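Probable serine protease HTRA3 (Homo sapiens, PDB 2P3W) probably cleaves proteins as an HtrA-family serine protease, and its PDZ domain binds C-terminal peptide sequences. Local coordinates at residues A[66-69]-A[70-74]; A[73-76]-A[77-81]. All coordinates share one frame; numbering follows the deposited sequence.

Interaction 1: A[66-69]-A[70-74]; sequences PLVD and SSELQ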
ATOM      1  N   PRO A  66      -3.646  16.147  18.623  1.00 24.79           N
ATOM      2  CA  PRO A  66      -4.856  15.626  17.985  1.00 21.40           C
ATOM      3  C   PRO A  66      -4.763  15.545  16.466  1.00 22.76           C
ATOM      4  O   PRO A  66      -4.230  16.449  15.820  1.00 23.16           O
ATOM      5  CB  PRO A  66      -5.953  16.608  18.415  1.00 23.39           C
ATOM      6  CG  PRO A  66      -5.257  17.805  18.908  1.00 25.69           C
ATOM      7  CD  PRO A  66      -3.891  17.410  19.347  1.00 24.39           C
ATOM      8  N   LEU A  67      -5.277  14.451  15.909  1.00 19.95           N
ATOM      9  CA  LEU A  67      -5.393  14.273  14.457  1.00 22.63           C
ATOM     10  C   LEU A  67      -6.830  14.423  13.992  1.00 25.88           C
ATOM     11  O   LEU A  67      -7.728  13.747  14.509  1.00 26.60           O
ATOM     12  CB  LEU A  67      -4.867  12.898  14.050  1.00 23.15           C
ATOM     13  CG  LEU A  67      -3.344  12.757  14.132  1.00 24.90           C
ATOM     14  CD1 LEU A  67      -2.887  11.314  13.994  1.00 30.03           C
ATOM     15  CD2 LEU A  67      -2.685  13.633  13.100  1.00 25.69           C
ATOM     16  N   VAL A  68      -7.049  15.327  13.037  1.00 22.43           N
ATOM     17  CA  VAL A  68      -8.372  15.495  12.424  1.00 22.50           C
ATOM     18  C   VAL A  68      -8.365  15.231  10.914  1.00 20.08           C
ATOM     19  O   VAL A  68      -9.420  15.018  10.335  1.00 20.76           O
ATOM     20  CB  VAL A  68      -8.976  16.881  12.729  1.00 25.46           C
ATOM     21  CG1 VAL A  68      -9.067  17.089  14.247  1.00 28.08           C
ATOM     22  CG2 VAL A  68      -8.162  18.011  12.074  1.00 25.05           C
ATOM     23  N   ASP A  69      -7.191  15.256  10.277  1.00 25.42           N
ATOM     24  CA  ASP A  69      -7.118  15.116   8.803  1.00 24.73           C
ATOM     25  C   ASP A  69      -5.908  14.314   8.393  1.00 18.69           C
ATOM     26  O   ASP A  69      -4.842  14.414   8.985  1.00 19.28           O
ATOM     27  CB  ASP A  69      -7.054  16.493   8.124  1.00 27.73           C
ATOM     28  CG  ASP A  69      -7.269  16.414   6.616  1.00 30.09           C
ATOM     29  OD1 ASP A  69      -6.284  16.395   5.836  1.00 31.21           O
ATOM     30  OD2 ASP A  69      -8.436  16.330   6.203  1.00 37.44           O
ATOM     31  N   SER A  70      -6.072  13.482   7.377  1.00 16.31           N
ATOM     32  CA  SER A  70      -4.976  12.616   6.934  1.00 18.25           C
ATOM     33  C   SER A  70      -3.681  13.390   6.603  1.00 17.28           C
ATOM     34  O   SER A  70      -2.571  12.893   6.868  1.00 18.76           O
ATOM     35  CB  SER A  70      -5.431  11.753   5.763  1.00 21.13           C
ATOM     36  OG  SER A  70      -5.741  12.549   4.639  1.00 34.32           O
ATOM     37  N   SER A  71      -3.801  14.602   6.075  1.00 18.42           N
ATOM     38  CA  SER A  71      -2.615  15.412   5.751  1.00 16.15           C
ATOM     39  C   SER A  71      -1.701  15.626   6.961  1.00 15.50           C
ATOM     40  O   SER A  71      -0.463  15.762   6.812  1.00 20.01           O
ATOM     41  CB  SER A  71      -3.035  16.763   5.168  1.00 21.97           C
ATOM     42  OG  SER A  71      -3.751  17.546   6.118  1.00 24.57           O
ATOM     43  N   GLU A  72      -2.296  15.673   8.156  1.00 16.27           N
ATOM     44  CA  GLU A  72      -1.522  15.874   9.381  1.00 19.64           C
ATOM     45  C   GLU A  72      -0.699  14.639   9.682  1.00 18.45           C
ATOM     46  O   GLU A  72       0.435  14.749  10.137  1.00 19.55           O
ATOM     47  CB  GLU A  72      -2.439  16.178  10.570  1.00 16.98           C
ATOM     48  CG  GLU A  72      -3.203  17.485  10.425  1.00 24.29           C
ATOM     49  CD  GLU A  72      -4.316  17.649  11.436  1.00 23.52           C
ATOM     50  OE1 GLU A  72      -4.858  16.650  11.935  1.00 24.36           O
ATOM     51  OE2 GLU A  72      -4.671  18.806  11.714  1.00 27.91           O
ATOM     52  N   LEU A  73      -1.245  13.449   9.425  1.00 17.74           N
ATOM     53  CA  LEU A  73      -0.484  12.223   9.684  1.00 19.38           C
ATOM     54  C   LEU A  73       0.627  12.067   8.629  1.00 17.01           C
ATOM     55  O   LEU A  73       1.771  11.677   8.927  1.00 16.48           O
ATOM     56  CB  LEU A  73      -1.394  11.000   9.710  1.00 17.76           C
ATOM     57  CG  LEU A  73      -0.674   9.676  10.016  1.00 16.29           C
ATOM     58  CD1 LEU A  73       0.107   9.697  11.360  1.00 20.68           C
ATOM     59  CD2 LEU A  73      -1.727   8.580   9.985  1.00 21.68           C
ATOM     60  N   GLN A  74       0.293  12.357   7.384  1.00 17.81           N
ATOM     61  CA  GLN A  74       1.323  12.405   6.333  1.00 19.01           C
ATOM     62  C   GLN A  74       2.512  13.291   6.765  1.00 18.06           C
ATOM     63  O   GLN A  74       3.678  12.899   6.625  1.00 18.06           O
ATOM     64  CB  GLN A  74       0.721  12.933   5.032  1.00 19.94           C
ATOM     65  CG  GLN A  74       1.640  12.733   3.851  1.00 27.03           C
ATOM     66  CD  GLN A  74       1.106  13.326   2.568  1.00 31.71           C
ATOM     67  OE1 GLN A  74      -0.101  13.568   2.430  1.00 41.81           O
ATOM     68  NE2 GLN A  74       2.007  13.580   1.615  1.00 32.14           N
TER
HETATM   69  O   HOH W   1      -5.517  18.587  14.711  1.00 37.67           O

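Interaction 2: A[73-76]-A[77-81]; sequences LQEA and VLTES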
ATOM      1  N   LEU A  73      -1.245  13.449   9.425  1.00 17.74           N
ATOM      2  CA  LEU A  73      -0.484  12.223   9.684  1.00 19.38           C
ATOM      3  C   LEU A  73       0.627  12.067   8.629  1.00 17.01           C
ATOM      4  O   LEU A  73       1.771  11.677   8.927  1.00 16.48           O
ATOM      5  CB  LEU A  73      -1.394  11.000   9.710  1.00 17.76           C
ATOM      6  CG  LEU A  73      -0.674   9.676  10.016  1.00 16.29           C
ATOM      7  CD1 LEU A  73       0.107   9.697  11.360  1.00 20.68           C
ATOM      8  CD2 LEU A  73      -1.727   8.580   9.985  1.00 21.68           C
ATOM      9  N   GLN A  74       0.293  12.357   7.384  1.00 17.81           N
ATOM     10  CA  GLN A  74       1.323  12.405   6.333  1.00 19.01           C
ATOM     11  C   GLN A  74       2.512  13.291   6.765  1.00 18.06           C
ATOM     12  O   GLN A  74       3.678  12.899   6.625  1.00 18.06           O
ATOM     13  CB  GLN A  74       0.721  12.933   5.032  1.00 19.94           C
ATOM     14  CG  GLN A  74       1.640  12.733   3.851  1.00 27.03           C
ATOM     15  CD  GLN A  74       1.106  13.326   2.568  1.00 31.71           C
ATOM     16  OE1 GLN A  74      -0.101  13.568   2.430  1.00 41.81           O
ATOM     17  NE2 GLN A  74       2.007  13.580   1.615  1.00 32.14           N
ATOM     18  N   GLU A  75       2.228  14.474   7.303  1.00 19.91           N
ATOM     19  CA  GLU A  75       3.289  15.396   7.718  1.00 17.43           C
ATOM     20  C   GLU A  75       4.095  14.805   8.890  1.00 17.72           C
ATOM     21  O   GLU A  75       5.320  14.917   8.937  1.00 17.75           O
ATOM     22  CB  GLU A  75       2.705  16.768   8.089  1.00 20.83           C
ATOM     23  CG  GLU A  75       3.685  17.783   8.685  1.00 30.13           C
ATOM     24  CD  GLU A  75       4.565  18.473   7.665  1.00 38.93           C
ATOM     25  OE1 GLU A  75       4.815  17.902   6.577  1.00 42.97           O
ATOM     26  OE2 GLU A  75       5.002  19.621   7.962  1.00 47.88           O
ATOM     27  N   ALA A  76       3.410  14.183   9.843  1.00 17.20           N
ATOM     28  CA  ALA A  76       4.119  13.524  10.970  1.00 18.05           C
ATOM     29  C   ALA A  76       5.042  12.396  10.518  1.00 16.81           C
ATOM     30  O   ALA A  76       6.179  12.289  10.979  1.00 16.48           O
ATOM     31  CB  ALA A  76       3.153  13.031  11.988  1.00 17.69           C
ATOM     32  N   VAL A  77       4.568  11.554   9.610  1.00 15.87           N
ATOM     33  CA  VAL A  77       5.394  10.482   9.042  1.00 16.32           C
ATOM     34  C   VAL A  77       6.646  11.027   8.340  1.00 16.60           C
ATOM     35  O   VAL A  77       7.707  10.433   8.383  1.00 18.86           O
ATOM     36  CB  VAL A  77       4.564   9.622   8.076  1.00 17.55           C
ATOM     37  CG1 VAL A  77       5.396   8.653   7.365  1.00 16.79           C
ATOM     38  CG2 VAL A  77       3.477   8.897   8.839  1.00 18.46           C
ATOM     39  N   LEU A  78       6.500  12.175   7.722  1.00 18.14           N
ATOM     40  CA  LEU A  78       7.587  12.809   6.983  1.00 21.40           C
ATOM     41  C   LEU A  78       8.601  13.441   7.903  1.00 22.39           C
ATOM     42  O   LEU A  78       9.773  13.575   7.527  1.00 23.91           O
ATOM     43  CB  LEU A  78       6.978  13.887   6.077  1.00 20.45           C
ATOM     44  CG  LEU A  78       7.882  14.665   5.126  1.00 25.86           C
ATOM     45  CD1 LEU A  78       8.612  13.732   4.133  1.00 26.12           C
ATOM     46  CD2 LEU A  78       7.060  15.721   4.396  1.00 28.93           C
ATOM     47  N   THR A  79       8.168  13.849   9.098  1.00 19.27           N
ATOM     48  CA  THR A  79       8.982  14.736   9.930  1.00 16.87           C
ATOM     49  C   THR A  79       9.455  14.210  11.297  1.00 19.52           C
ATOM     50  O   THR A  79      10.471  14.702  11.826  1.00 22.81           O
ATOM     51  CB  THR A  79       8.268  16.108  10.137  1.00 23.06           C
ATOM     52  OG1 THR A  79       7.045  15.926  10.848  1.00 32.02           O
ATOM     53  CG2 THR A  79       7.955  16.759   8.811  1.00 20.51           C
ATOM     54  N   GLU A  80       8.716  13.277  11.879  1.00 17.02           N
ATOM     55  CA  GLU A  80       8.979  12.805  13.225  1.00 18.13           C
ATOM     56  C   GLU A  80       9.298  11.305  13.218  1.00 16.92           C
ATOM     57  O   GLU A  80       8.886  10.565  12.347  1.00 17.00           O
ATOM     58  CB  GLU A  80       7.773  13.062  14.084  1.00 24.77           C
ATOM     59  CG  GLU A  80       7.517  14.568  14.250  1.00 26.41           C
ATOM     60  CD  GLU A  80       6.181  14.823  14.871  1.00 29.17           C
ATOM     61  OE1 GLU A  80       6.079  14.702  16.106  1.00 30.49           O
ATOM     62  OE2 GLU A  80       5.238  15.156  14.113  1.00 33.01           O
ATOM     63  N   SER A  81      10.090  10.893  14.203  1.00 16.86           N
ATOM     64  CA  SER A  81      10.481   9.514  14.346  1.00 16.02           C
ATOM     65  C   SER A  81      10.946   9.216  15.771  1.00 15.09           C
ATOM     66  O   SER A  81      11.866   9.895  16.296  1.00 16.73           O
ATOM     67  CB  SER A  81      11.622   9.191  13.387  1.00 19.30           C
ATOM     68  OG  SER A  81      11.901   7.789  13.393  1.00 16.98           O
TER

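Interaction 1: A[66-69]-A[70-74]
Glu72 folds back from the first turn of the helix onto the loop before it, and its OE1 accepts two backbone N-H groups there. Val68 N meets it nearly along the C-O bond at 2.8 Å from Glu72 OE1 (167° at the hydrogen), while Asp69 N, 3.2 Å from Glu72 OE1, comes from above the carboxylate plane. CG of Glu72 lies anti to the carbonyl carbon (chi1 -64°) and the chain then runs out extended, carrying the acid to the loop. A water bridges Pro66 O and Glu72 OE2, donating to both. Asp69 answers in the other direction: its OD1 takes Ser71 N at 3.1 Å and Ser71 OG at 2.8 Å, which reach that oxygen from opposite faces of the carboxylate. Glu72 N in turn donates to Asp69 O. Leu67 and Glu72 run alongside in opposite senses, Leu67 CD2 lying 3.6 Å from Glu72 CB, and Leu67 CD1 goes on to Leu73 CD1 at 4.3 Å. Ser70 N is hydrogen-bonded to Thr14 OG1 of strand 10-14. Asp69 as N-cap and Glu72 reaching back form a capping box, here starting helix 70-79 of the PDZ fold.

Interaction 2: A[73-76]-A[77-81]
Thr79 turns its hydroxyl back along the helix to Glu75, OG1 donating to Glu75 O at 2.8 Å from above the carbonyl plane. With chi1 at 63°, OG1 sits between the backbone N and the carbonyl carbon, and CG2 is left facing the Glu75 side chain, 4.0 Å from Glu75 CD. The Glu75 chain bends at chi2 (79°), which turns the face of its carboxylate to this methyl and also brings OE1 to 3.8 Å from Leu78 CD2. The next carbonyl, Ala76 O, receives two N-H groups: Glu80 N at 2.9 Å, close to the carbonyl plane, and Thr79 N at 3.2 Å, well above it. The Glu80 side chain runs extended past Ala76, where OE2 lies 3.7 Å from Ala76 CB. On the buried side, Val77 N bonds almost straight to Leu73 O (172°), and Val77 CG2 rests 4.3 Å from Leu73 CD1.

Outside this shell, Arg65 forms a salt bridge with Glu80 OE2 and Asn63 bonds to OE1, fixing the carboxylate beside Ala76. Leu73 packs on Ile10 and Met12 of strand 10-14. Val112 of the second subunit, last residue of its phage-derived ligand sequence, packs on Val77, consistent with the hydrophobic C-terminal pocket of a PDZ domain. The last turn thus pairs its carbonyls with a threonine hydroxyl as well as with backbone N-H groups, and the charge of Glu80, just past the helix, is probably balanced by Arg65.

How the interactions relate
From the N terminus, the chain leaves strand 65-66 and interaction 1 closes the short loop that leads into helix 70-79, fastening the start of the helix to the preceding residues. Interaction 2 takes over on the same helix and follows it to its last turn, where the chain departs toward strand 83-89. The two neither nest nor cross; they overlap at Leu73 and Gln74, with centres about 9 Å apart. Leu73 belongs to both contacts and ties the helix to strand 10-14. Arg110 of the second subunit hydrogen-bonds Gln74 and packs on Ser70 and Ser71, while Val112 of that subunit packs on Val77, which lays the phage-derived C-terminal ligand along the helix.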